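Long-range contacts in glycoside Hydrolase (Bacteroides uniformis, PDB 5T99), which probably cleaves terminal galactose units from agarose-derived sugars as a family 2 glycoside hydrolase, and binds the galactose-like iminosugar D-galacto-isofagomine: residues S159-P164 with A378-G383; L368-D373 with I414-L419; H126-T131 with H349-P354. All blocks are in the same frame, centred on the assembly; numbering follows the deposited sequence.

Contact 1: residues S159-P164 with A378-G383. With GIF (D-galacto-isofagomine), chain C.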
loop_
_atom_site.group_PDB
_atom_site.type_symbol
_atom_site.label_atom_id
_atom_site.label_comp_id
_atom_site.label_asym_id
_atom_site.label_seq_id
_atom_site.Cartn_x
_atom_site.Cartn_y
_atom_site.Cartn_z
ATOM N N SER A 159 -2.826 -19.304 8.165
ATOM C CA SER A 159 -2.241 -18.237 8.968
ATOM C C SER A 159 -2.580 -16.836 8.455
ATOM O O SER A 159 -2.127 -15.837 9.044
ATOM C CB SER A 159 -0.727 -18.409 9.004
ATOM O OG SER A 159 -0.163 -18.205 7.725
ATOM N N SER A 160 -3.378 -16.769 7.381
ATOM C CA SER A 160 -3.727 -15.508 6.719
ATOM C C SER A 160 -5.021 -15.639 5.918
ATOM O O SER A 160 -5.193 -16.607 5.203
ATOM C CB SER A 160 -2.595 -15.074 5.793
ATOM O OG SER A 160 -2.846 -13.779 5.298
ATOM N N ARG A 161 -5.912 -14.656 6.030
ATOM C CA ARG A 161 -7.154 -14.622 5.239
ATOM C C ARG A 161 -6.950 -14.039 3.835
ATOM O O ARG A 161 -7.850 -14.088 3.014
ATOM C CB ARG A 161 -8.236 -13.808 5.951
ATOM C CG ARG A 161 -8.536 -14.282 7.360
ATOM C CD ARG A 161 -9.727 -13.562 7.963
ATOM N NE ARG A 161 -9.523 -12.112 8.093
ATOM C CZ ARG A 161 -9.972 -11.178 7.248
ATOM N NH1 ARG A 161 -9.718 -9.899 7.495
ATOM N NH2 ARG A 161 -10.669 -11.483 6.160
ATOM N N TRP A 162 -5.776 -13.468 3.573
ATOM C CA TRP A 162 -5.426 -12.932 2.253
ATOM C C TRP A 162 -4.037 -13.429 1.906
ATOM O O TRP A 162 -3.368 -14.017 2.749
ATOM C CB TRP A 162 -5.449 -11.396 2.271
ATOM C CG TRP A 162 -4.510 -10.792 3.278
ATOM C CD1 TRP A 162 -3.223 -10.402 3.068
ATOM C CD2 TRP A 162 -4.784 -10.545 4.656
ATOM N NE1 TRP A 162 -2.677 -9.911 4.229
ATOM C CE2 TRP A 162 -3.617 -9.985 5.221
ATOM C CE3 TRP A 162 -5.910 -10.717 5.463
ATOM C CZ2 TRP A 162 -3.541 -9.601 6.560
ATOM C CZ3 TRP A 162 -5.836 -10.334 6.802
ATOM C CH2 TRP A 162 -4.654 -9.780 7.333
ATOM N N TYR A 163 -3.602 -13.179 0.675
ATOM C CA TYR A 163 -2.270 -13.592 0.225
ATOM C C TYR A 163 -1.189 -12.840 1.009
ATOM O O TYR A 163 -1.098 -11.612 0.903
ATOM C CB TYR A 163 -2.098 -13.312 -1.267
ATOM C CG TYR A 163 -0.733 -13.624 -1.809
ATOM C CD1 TYR A 163 -0.389 -14.927 -2.124
ATOM C CD2 TYR A 163 0.215 -12.623 -2.014
ATOM C CE1 TYR A 163 0.866 -15.243 -2.621
ATOM C CE2 TYR A 163 1.479 -12.927 -2.515
ATOM C CZ TYR A 163 1.790 -14.248 -2.823
ATOM O OH TYR A 163 3.013 -14.611 -3.323
ATOM N N PRO A 164 -0.375 -13.568 1.789
ATOM C CA PRO A 164 0.698 -12.933 2.557
ATOM C C PRO A 164 2.037 -12.828 1.838
ATOM O O PRO A 164 2.878 -12.005 2.235
ATOM C CB PRO A 164 0.853 -13.864 3.752
ATOM C CG PRO A 164 0.525 -15.212 3.206
ATOM C CD PRO A 164 -0.452 -15.012 2.070
ATOM N N ALA A 378 -9.210 -16.454 17.727
ATOM C CA ALA A 378 -8.810 -16.854 16.364
ATOM C C ALA A 378 -9.889 -16.635 15.308
ATOM O O ALA A 378 -11.034 -17.028 15.500
ATOM C CB ALA A 378 -8.420 -18.327 16.362
ATOM N N LYS A 379 -9.507 -15.995 14.204
ATOM C CA LYS A 379 -10.266 -16.028 12.954
ATOM C C LYS A 379 -9.785 -17.175 12.093
ATOM O O LYS A 379 -10.602 -17.845 11.470
ATOM C CB LYS A 379 -10.095 -14.747 12.147
ATOM C CG LYS A 379 -10.742 -13.510 12.737
ATOM C CD LYS A 379 -10.444 -12.322 11.844
ATOM C CE LYS A 379 -11.168 -11.085 12.317
ATOM N NZ LYS A 379 -10.657 -9.864 11.654
ATOM N N VAL A 380 -8.463 -17.371 12.035
ATOM C CA VAL A 380 -7.849 -18.500 11.327
ATOM C C VAL A 380 -6.985 -19.288 12.300
ATOM O O VAL A 380 -6.515 -18.728 13.282
ATOM C CB VAL A 380 -7.026 -18.045 10.103
ATOM C CG1 VAL A 380 -7.939 -17.406 9.067
ATOM C CG2 VAL A 380 -5.904 -17.081 10.490
ATOM N N ASP A 381 -6.770 -20.573 12.014
ATOM C CA ASP A 381 -6.130 -21.513 12.965
ATOM C C ASP A 381 -4.738 -21.120 13.412
ATOM O O ASP A 381 -4.401 -21.293 14.574
ATOM C CB ASP A 381 -6.080 -22.945 12.392
ATOM C CG ASP A 381 -7.411 -23.685 12.513
ATOM O OD1 ASP A 381 -7.517 -24.797 11.971
ATOM O OD2 ASP A 381 -8.355 -23.173 13.150
ATOM N N ASN A 382 -3.936 -20.599 12.486
ATOM C CA ASN A 382 -2.567 -20.179 12.786
ATOM C C ASN A 382 -2.358 -18.659 12.634
ATOM O O ASN A 382 -1.279 -18.209 12.239
ATOM C CB ASN A 382 -1.594 -20.975 11.917
ATOM C CG ASN A 382 -1.632 -22.465 12.223
ATOM O OD1 ASN A 382 -1.322 -22.884 13.337
ATOM N ND2 ASN A 382 -2.005 -23.269 11.238
ATOM N N GLY A 383 -3.396 -17.885 12.968
ATOM C CA GLY A 383 -3.332 -16.428 12.970
ATOM C C GLY A 383 -2.576 -15.854 14.165
ATOM O O GLY A 383 -1.929 -16.590 14.939
HETATM C C GIF C . -12.381 -7.569 6.162
HETATM N N GIF C . -13.769 -7.209 5.917
HETATM O O GIF C . -15.710 -8.259 2.108
HETATM C C1 GIF C . -11.629 -7.667 4.849
HETATM O O1 GIF C . -12.419 -9.872 4.311
HETATM C C2 GIF C . -12.380 -8.528 3.836
HETATM O O2 GIF C . -10.341 -8.230 5.088
HETATM C C3 GIF C . -13.800 -8.020 3.608
HETATM C C4 GIF C . -14.554 -7.931 4.931
HETATM C C5 GIF C . -14.552 -8.925 2.631
#
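Val380 carries the apolar side of this meeting, one methyl on the root of the Arg161 side chain and the other on the Ser159-Ser160 peptide. CG1 sits 3.6 Å from Arg161 CG, the two side chains crossing at about a right angle, while CG2 faces the peptide between the two serines, 3.9 Å from Ser159 C. Further out, the methylenes of Lys379 pass obliquely by the arginine, with CD 3.9 Å from Arg161 NE.

Backbone oxygen contacts join the other end. Asn382 O lies 3.3 Å from Ser159 CB, and Ser159 CA offers it a CA-H...O contact. The oxygen is presented by a type I turn from Val380 to Gly383, closed by Gly383 N to Val380 O at 3.2 Å; a side chain on that glycine would run into Val380 CG2.

Polar bonds hold the ends of Arg161 and Lys379. Both reach the carboxylate of Asp373, NE and NZ each making a salt bridge to it, and Lys379 NZ also bonds Asn416 O. The bend of Arg161 at chi3 (-62°) swings the guanidinium to the ligand: NH1 gives a fairly straight bond (158°) to O2 of the iminosugar at 3.0 Å, and NH2 one to O1, also 3.0 Å, plus a weak one to O2. Thus a loop of the sugar-binding domain lends an arginine to the ligand pocket of the TIM barrel, backed by a barrel loop.

Contact 2: residues L368-D373 with I414-L419. With GIF (D-galacto-isofagomine), chain C; EDO (1,2-ethanediol), chain P.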
loop_
_atom_site.group_PDB
_atom_site.type_symbol
_atom_site.label_atom_id
_atom_site.label_comp_id
_atom_site.label_asym_id
_atom_site.label_seq_id
_atom_site.Cartn_x
_atom_site.Cartn_y
_atom_site.Cartn_z
ATOM N N LEU A 368 -4.063 5.482 7.880
ATOM C CA LEU A 368 -4.428 4.723 9.068
ATOM C C LEU A 368 -3.551 3.478 9.091
ATOM O O LEU A 368 -3.712 2.582 8.261
ATOM C CB LEU A 368 -5.901 4.333 9.033
ATOM C CG LEU A 368 -6.917 5.428 9.361
ATOM C CD1 LEU A 368 -6.721 6.654 8.489
ATOM C CD2 LEU A 368 -8.346 4.905 9.238
ATOM N N ASP A 369 -2.632 3.429 10.048
ATOM C CA ASP A 369 -1.571 2.427 10.103
ATOM C C ASP A 369 -2.057 1.322 11.044
ATOM O O ASP A 369 -2.162 1.542 12.265
ATOM C CB ASP A 369 -0.317 3.125 10.632
ATOM C CG ASP A 369 0.976 2.408 10.318
ATOM O OD1 ASP A 369 0.968 1.256 9.837
ATOM O OD2 ASP A 369 2.036 3.034 10.598
ATOM N N GLU A 370 -2.393 0.155 10.480
ATOM C CA GLU A 370 -3.142 -0.895 11.198
ATOM C C GLU A 370 -2.253 -2.066 11.620
ATOM O O GLU A 370 -1.484 -2.581 10.828
ATOM C CB GLU A 370 -4.310 -1.396 10.349
ATOM C CG GLU A 370 -5.272 -2.325 11.088
ATOM C CD GLU A 370 -6.632 -2.420 10.426
ATOM O OE1 GLU A 370 -6.770 -3.166 9.427
ATOM O OE2 GLU A 370 -7.567 -1.737 10.909
ATOM N N ALA A 371 -2.381 -2.495 12.869
ATOM C CA ALA A 371 -1.448 -3.453 13.450
ATOM C C ALA A 371 -1.829 -4.920 13.223
ATOM O O ALA A 371 -0.961 -5.714 12.859
ATOM C CB ALA A 371 -1.299 -3.191 14.948
ATOM N N PHE A 372 -3.103 -5.265 13.454
ATOM C CA PHE A 372 -3.529 -6.665 13.598
ATOM C C PHE A 372 -4.899 -6.933 13.001
ATOM O O PHE A 372 -5.754 -6.043 12.944
ATOM C CB PHE A 372 -3.608 -7.076 15.077
ATOM C CG PHE A 372 -2.362 -6.792 15.871
ATOM C CD1 PHE A 372 -1.157 -7.371 15.522
ATOM C CD2 PHE A 372 -2.406 -5.954 16.980
ATOM C CE1 PHE A 372 -0.005 -7.109 16.253
ATOM C CE2 PHE A 372 -1.263 -5.688 17.718
ATOM C CZ PHE A 372 -0.055 -6.267 17.357
ATOM N N ASP A 373 -5.106 -8.182 12.593
ATOM C CA ASP A 373 -6.401 -8.668 12.090
ATOM C C ASP A 373 -7.154 -9.530 13.113
ATOM O O ASP A 373 -8.361 -9.748 12.970
ATOM C CB ASP A 373 -6.195 -9.446 10.785
ATOM C CG ASP A 373 -7.491 -9.929 10.177
ATOM O OD1 ASP A 373 -8.393 -9.090 9.937
ATOM O OD2 ASP A 373 -7.611 -11.154 9.946
ATOM N N ILE A 414 -5.758 -0.326 15.942
ATOM C CA ILE A 414 -5.331 -1.454 16.789
ATOM C C ILE A 414 -5.845 -2.824 16.346
ATOM O O ILE A 414 -5.353 -3.860 16.814
ATOM C CB ILE A 414 -5.693 -1.254 18.290
ATOM C CG1 ILE A 414 -7.180 -0.938 18.482
ATOM C CG2 ILE A 414 -4.817 -0.168 18.900
ATOM C CD1 ILE A 414 -7.662 -1.079 19.907
ATOM N N GLY A 415 -6.830 -2.844 15.469
ATOM C CA GLY A 415 -7.353 -4.096 14.976
ATOM C C GLY A 415 -8.460 -3.913 13.961
ATOM O O GLY A 415 -9.034 -2.823 13.813
ATOM N N ASN A 416 -8.762 -5.004 13.273
ATOM C CA ASN A 416 -9.833 -5.040 12.291
ATOM C C ASN A 416 -10.776 -6.197 12.552
ATOM O O ASN A 416 -10.345 -7.355 12.572
ATOM C CB ASN A 416 -9.247 -5.184 10.896
ATOM C CG ASN A 416 -10.295 -5.532 9.874
ATOM O OD1 ASN A 416 -11.112 -4.688 9.502
ATOM N ND2 ASN A 416 -10.302 -6.790 9.432
ATOM N N GLU A 417 -12.056 -5.879 12.733
ATOM C CA GLU A 417 -13.138 -6.883 12.856
ATOM C C GLU A 417 -12.863 -7.976 13.887
ATOM O O GLU A 417 -13.225 -9.133 13.686
ATOM C CB GLU A 417 -13.438 -7.516 11.485
ATOM C CG GLU A 417 -13.811 -6.507 10.416
ATOM C CD GLU A 417 -14.372 -7.137 9.157
ATOM O OE1 GLU A 417 -13.979 -8.271 8.803
ATOM O OE2 GLU A 417 -15.200 -6.481 8.509
ATOM N N ILE A 418 -12.211 -7.614 14.981
ATOM C CA ILE A 418 -11.772 -8.604 15.965
ATOM C C ILE A 418 -12.940 -9.275 16.695
ATOM O O ILE A 418 -13.958 -8.640 16.958
ATOM C CB ILE A 418 -10.729 -8.032 16.961
ATOM C CG1 ILE A 418 -11.327 -7.007 17.960
ATOM C CG2 ILE A 418 -9.506 -7.529 16.204
ATOM C CD1 ILE A 418 -11.819 -5.669 17.441
ATOM N N LEU A 419 -12.793 -10.563 17.001
ATOM C CA LEU A 419 -13.889 -11.350 17.608
ATOM C C LEU A 419 -14.276 -10.889 19.031
ATOM O O LEU A 419 -15.417 -11.098 19.470
ATOM C CB LEU A 419 -13.559 -12.848 17.588
ATOM C CG LEU A 419 -13.932 -13.589 16.292
ATOM C CD1 LEU A 419 -13.582 -12.807 15.029
ATOM C CD2 LEU A 419 -13.284 -14.967 16.269
HETATM C C GIF C . -12.381 -7.569 6.162
HETATM N N GIF C . -13.769 -7.209 5.917
HETATM O O GIF C . -15.710 -8.259 2.108
HETATM C C1 GIF C . -11.629 -7.667 4.849
HETATM O O1 GIF C . -12.419 -9.872 4.311
HETATM C C2 GIF C . -12.380 -8.528 3.836
HETATM O O2 GIF C . -10.341 -8.230 5.088
HETATM C C3 GIF C . -13.800 -8.020 3.608
HETATM C C4 GIF C . -14.554 -7.931 4.931
HETATM C C5 GIF C . -14.552 -8.925 2.631
HETATM C C1 EDO P . -18.786 -7.219 7.736
HETATM O O1 EDO P . -19.950 -6.920 8.539
HETATM C C2 EDO P . -18.463 -8.706 7.765
HETATM O O2 EDO P . -17.096 -8.883 7.380
#
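The Asn416 amide and the Asp373 carboxylate lie side by side and nearly coplanar. With CG opposite the backbone N (chi1 167°), Asn416 carries its amide toward Asp373, and ND2 points its N-H in the amide plane at OD1, 3.0 Å away and nearly on the C-O axis, in a straight bond of 162°. Arg161 bridges to OD2 of this carboxylate and Lys379 to OD1. The Glu370 carboxylate is turned 37° from that amide and touches the side chain at its root, OE1 standing 3.5 Å from Asn416 CB; its oxygens bind Ser413, Arg346 and His349. At the Phe372 ring, Ala371 CB covers one face toward the rim, and Ile414 O meets the edge, 3.6 Å from CD2.

The backbones add a weak bond from Asn416 N to Phe372 O and a CA-H...O contact from Gly415 CA to that oxygen. Cutting Asn416 back to an alanine takes away the amide, and Asp373 OD1 and Arg346 would probably each lose a partner.

Glu417 OE2 takes a weak bond from the iminosugar N at 3.0 Å. Parallel strands 366-370 and 409-416, linked through helix 388-403, thus bring acidic and amide groups to the ligand end of the TIM barrel, the Asn-Glu pair placed as in related family 2 enzymes.

Contact 3: residues H126-T131 with H349-P354. With GIF (D-galacto-isofagomine), chain C.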
loop_
_atom_site.group_PDB
_atom_site.type_symbol
_atom_site.label_atom_id
_atom_site.label_comp_id
_atom_site.label_asym_id
_atom_site.label_seq_id
_atom_site.Cartn_x
_atom_site.Cartn_y
_atom_site.Cartn_z
ATOM N N HIS A 126 11.331 -14.562 15.136
ATOM C CA HIS A 126 10.287 -13.558 14.926
ATOM C C HIS A 126 9.078 -14.121 14.170
ATOM O O HIS A 126 9.151 -14.341 12.959
ATOM C CB HIS A 126 10.882 -12.351 14.186
ATOM C CG HIS A 126 10.010 -11.144 14.226
ATOM N ND1 HIS A 126 10.066 -10.220 15.245
ATOM C CD2 HIS A 126 9.022 -10.735 13.400
ATOM C CE1 HIS A 126 9.161 -9.281 15.034
ATOM N NE2 HIS A 126 8.517 -9.568 13.917
ATOM N N PRO A 127 7.959 -14.359 14.883
ATOM C CA PRO A 127 6.806 -14.955 14.206
ATOM C C PRO A 127 6.043 -14.039 13.231
ATOM O O PRO A 127 5.677 -14.501 12.162
ATOM C CB PRO A 127 5.902 -15.415 15.367
ATOM C CG PRO A 127 6.341 -14.644 16.557
ATOM C CD PRO A 127 7.769 -14.277 16.349
ATOM N N TYR A 128 5.795 -12.776 13.591
ATOM C CA TYR A 128 4.874 -11.913 12.822
ATOM C C TYR A 128 5.563 -11.285 11.613
ATOM O O TYR A 128 6.514 -10.520 11.752
ATOM C CB TYR A 128 4.297 -10.827 13.722
ATOM C CG TYR A 128 3.084 -10.081 13.186
ATOM C CD1 TYR A 128 2.026 -10.754 12.569
ATOM C CD2 TYR A 128 2.971 -8.690 13.343
ATOM C CE1 TYR A 128 0.914 -10.070 12.100
ATOM C CE2 TYR A 128 1.862 -8.001 12.876
ATOM C CZ TYR A 128 0.834 -8.695 12.259
ATOM O OH TYR A 128 -0.276 -8.034 11.799
ATOM N N GLY A 129 5.073 -11.591 10.421
ATOM C CA GLY A 129 5.783 -11.216 9.208
ATOM C C GLY A 129 5.732 -9.766 8.762
ATOM O O GLY A 129 6.461 -9.394 7.842
ATOM N N TYR A 130 4.893 -8.952 9.408
ATOM C CA TYR A 130 4.692 -7.565 9.027
ATOM C C TYR A 130 5.451 -6.542 9.869
ATOM O O TYR A 130 5.568 -5.389 9.452
ATOM C CB TYR A 130 3.208 -7.241 9.075
ATOM C CG TYR A 130 2.372 -8.055 8.115
ATOM C CD1 TYR A 130 2.368 -7.771 6.752
ATOM C CD2 TYR A 130 1.579 -9.104 8.569
ATOM C CE1 TYR A 130 1.601 -8.522 5.867
ATOM C CE2 TYR A 130 0.807 -9.851 7.699
ATOM C CZ TYR A 130 0.812 -9.559 6.348
ATOM O OH TYR A 130 0.034 -10.296 5.476
ATOM N N THR A 131 5.924 -6.934 11.054
ATOM C CA THR A 131 6.823 -6.097 11.844
ATOM C C THR A 131 8.254 -6.484 11.545
ATOM O O THR A 131 8.554 -7.655 11.257
ATOM C CB THR A 131 6.564 -6.219 13.359
ATOM O OG1 THR A 131 6.468 -7.594 13.736
ATOM C CG2 THR A 131 5.269 -5.519 13.727
ATOM N N HIS A 349 -4.464 -5.396 6.675
ATOM C CA HIS A 349 -4.772 -5.235 8.110
ATOM C C HIS A 349 -3.483 -5.562 8.886
ATOM O O HIS A 349 -3.386 -6.562 9.618
ATOM C CB HIS A 349 -5.904 -6.166 8.556
ATOM C CG HIS A 349 -7.134 -6.062 7.724
ATOM N ND1 HIS A 349 -8.002 -4.995 7.804
ATOM C CD2 HIS A 349 -7.656 -6.901 6.799
ATOM C CE1 HIS A 349 -9.003 -5.177 6.959
ATOM N NE2 HIS A 349 -8.813 -6.325 6.333
ATOM N N ASN A 350 -2.492 -4.701 8.696
ATOM C CA ASN A 350 -1.124 -4.990 9.089
ATOM C C ASN A 350 -0.234 -3.815 8.737
ATOM O O ASN A 350 -0.588 -3.007 7.874
ATOM C CB ASN A 350 -0.583 -6.231 8.358
ATOM C CG ASN A 350 -0.810 -6.175 6.856
ATOM O OD1 ASN A 350 -1.807 -6.684 6.349
ATOM N ND2 ASN A 350 0.102 -5.531 6.139
ATOM N N PRO A 351 0.933 -3.723 9.386
ATOM C CA PRO A 351 1.868 -2.681 8.975
ATOM C C PRO A 351 2.334 -2.872 7.528
ATOM O O PRO A 351 2.614 -4.001 7.124
ATOM C CB PRO A 351 3.047 -2.869 9.937
ATOM C CG PRO A 351 2.435 -3.470 11.155
ATOM C CD PRO A 351 1.348 -4.374 10.638
ATOM N N PRO A 352 2.423 -1.774 6.754
ATOM C CA PRO A 352 2.981 -1.853 5.416
ATOM C C PRO A 352 4.499 -1.776 5.468
ATOM O O PRO A 352 5.093 -1.762 6.546
ATOM C CB PRO A 352 2.396 -0.623 4.746
ATOM C CG PRO A 352 2.341 0.378 5.848
ATOM C CD PRO A 352 2.073 -0.384 7.107
ATOM N N SER A 353 5.131 -1.746 4.307
ATOM C CA SER A 353 6.576 -1.572 4.241
ATOM C C SER A 353 6.898 -0.113 4.562
ATOM O O SER A 353 6.038 0.757 4.379
ATOM C CB SER A 353 7.066 -1.905 2.847
ATOM O OG SER A 353 6.518 -0.988 1.939
ATOM N N PRO A 354 8.117 0.169 5.051
ATOM C CA PRO A 354 8.509 1.577 5.205
ATOM C C PRO A 354 8.426 2.362 3.890
ATOM O O PRO A 354 7.977 3.511 3.881
ATOM C CB PRO A 354 9.957 1.492 5.693
ATOM C CG PRO A 354 10.067 0.145 6.338
ATOM C CD PRO A 354 9.161 -0.747 5.546
HETATM C C GIF C . -12.381 -7.569 6.162
HETATM N N GIF C . -13.769 -7.209 5.917
HETATM O O GIF C . -15.710 -8.259 2.108
HETATM C C1 GIF C . -11.629 -7.667 4.849
HETATM O O1 GIF C . -12.419 -9.872 4.311
HETATM C C2 GIF C . -12.380 -8.528 3.836
HETATM O O2 GIF C . -10.341 -8.230 5.088
HETATM C C3 GIF C . -13.800 -8.020 3.608
HETATM C C4 GIF C . -14.554 -7.931 4.931
HETATM C C5 GIF C . -14.552 -8.925 2.631
HETATM O O HOH W 1 -2.337 -9.024 10.191
#
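Asn350 turns its CG between its own backbone N and carbonyl carbon (chi1 50°), and Tyr130 swings its ring beside the backbone N (chi1 -62°); together these rotations lay the amide on the ring. The two planes are 20° apart, stacked. Asn350 CB makes a CH-pi contact over the face, 3.6 Å from the Tyr130 ring centroid, and ND2 reaches the rim, 3.2 Å from Tyr130 CD1. The amide does not aim its N-H at the ring: ND2 gives a bond to Pro351 O at 3.1 Å that lies in the amide plane, though it comes in from above the plane of that carbonyl. This bond largely fixes the amide's rotation, with a weak one from His349 N at OD1.

Beside the stack, Pro351 packs its ring on the base of the tyrosine, CD 3.8 Å from Tyr130 CB. Tyr128 comes across Asn350 at about a right angle, and its hydroxyl is held by Ala371 O and by a water. That water donates to both Tyr128 OH, at 2.8 Å, and His349 O, at 2.7 Å, bridging two atoms that are themselves 4.1 Å apart.

Within 126-131, His126 NE2 bonds Thr131 OG1 in its ring plane, and Asp395 takes up the same hydroxyl.

His349, which follows a cis peptide bond, sends its ring to the ligand: NE2 and O2 of the iminosugar are 2.7 Å apart and hydrogen-bonded, while ND1 is held by Glu370. Across the loops the chemistry is an amide stacked on one ring face, proline carbons and one bridging water, which implies a domain joint shaped by fit, with the polar bond to the ligand made by His349 at its edge.

Overall arrangement
Contact 2 is internal to the TIM barrel, buried between two parallel strands; contacts 1 and 3 both join loops of the sugar-binding domain to barrel loops, contact 1 at the surface and contact 3 in the interior. Segment 378-383 belongs to the same beta-alpha-beta unit as contact 2, between strand 366-370 and helix 388-403. Chemistry follows place: methyl packing with charged ends in contact 1, amide and carboxylate pairing in contact 2, amide-on-ring stacking and proline packing with a water bridge in contact 3. All three touch the iminosugar. The centre of contact 2 lies about 13 Å from that of contact 1 and about 12 Å from that of contact 3; its acidic side chains take arginine and lysine from the former and the His349 imidazole from the latter.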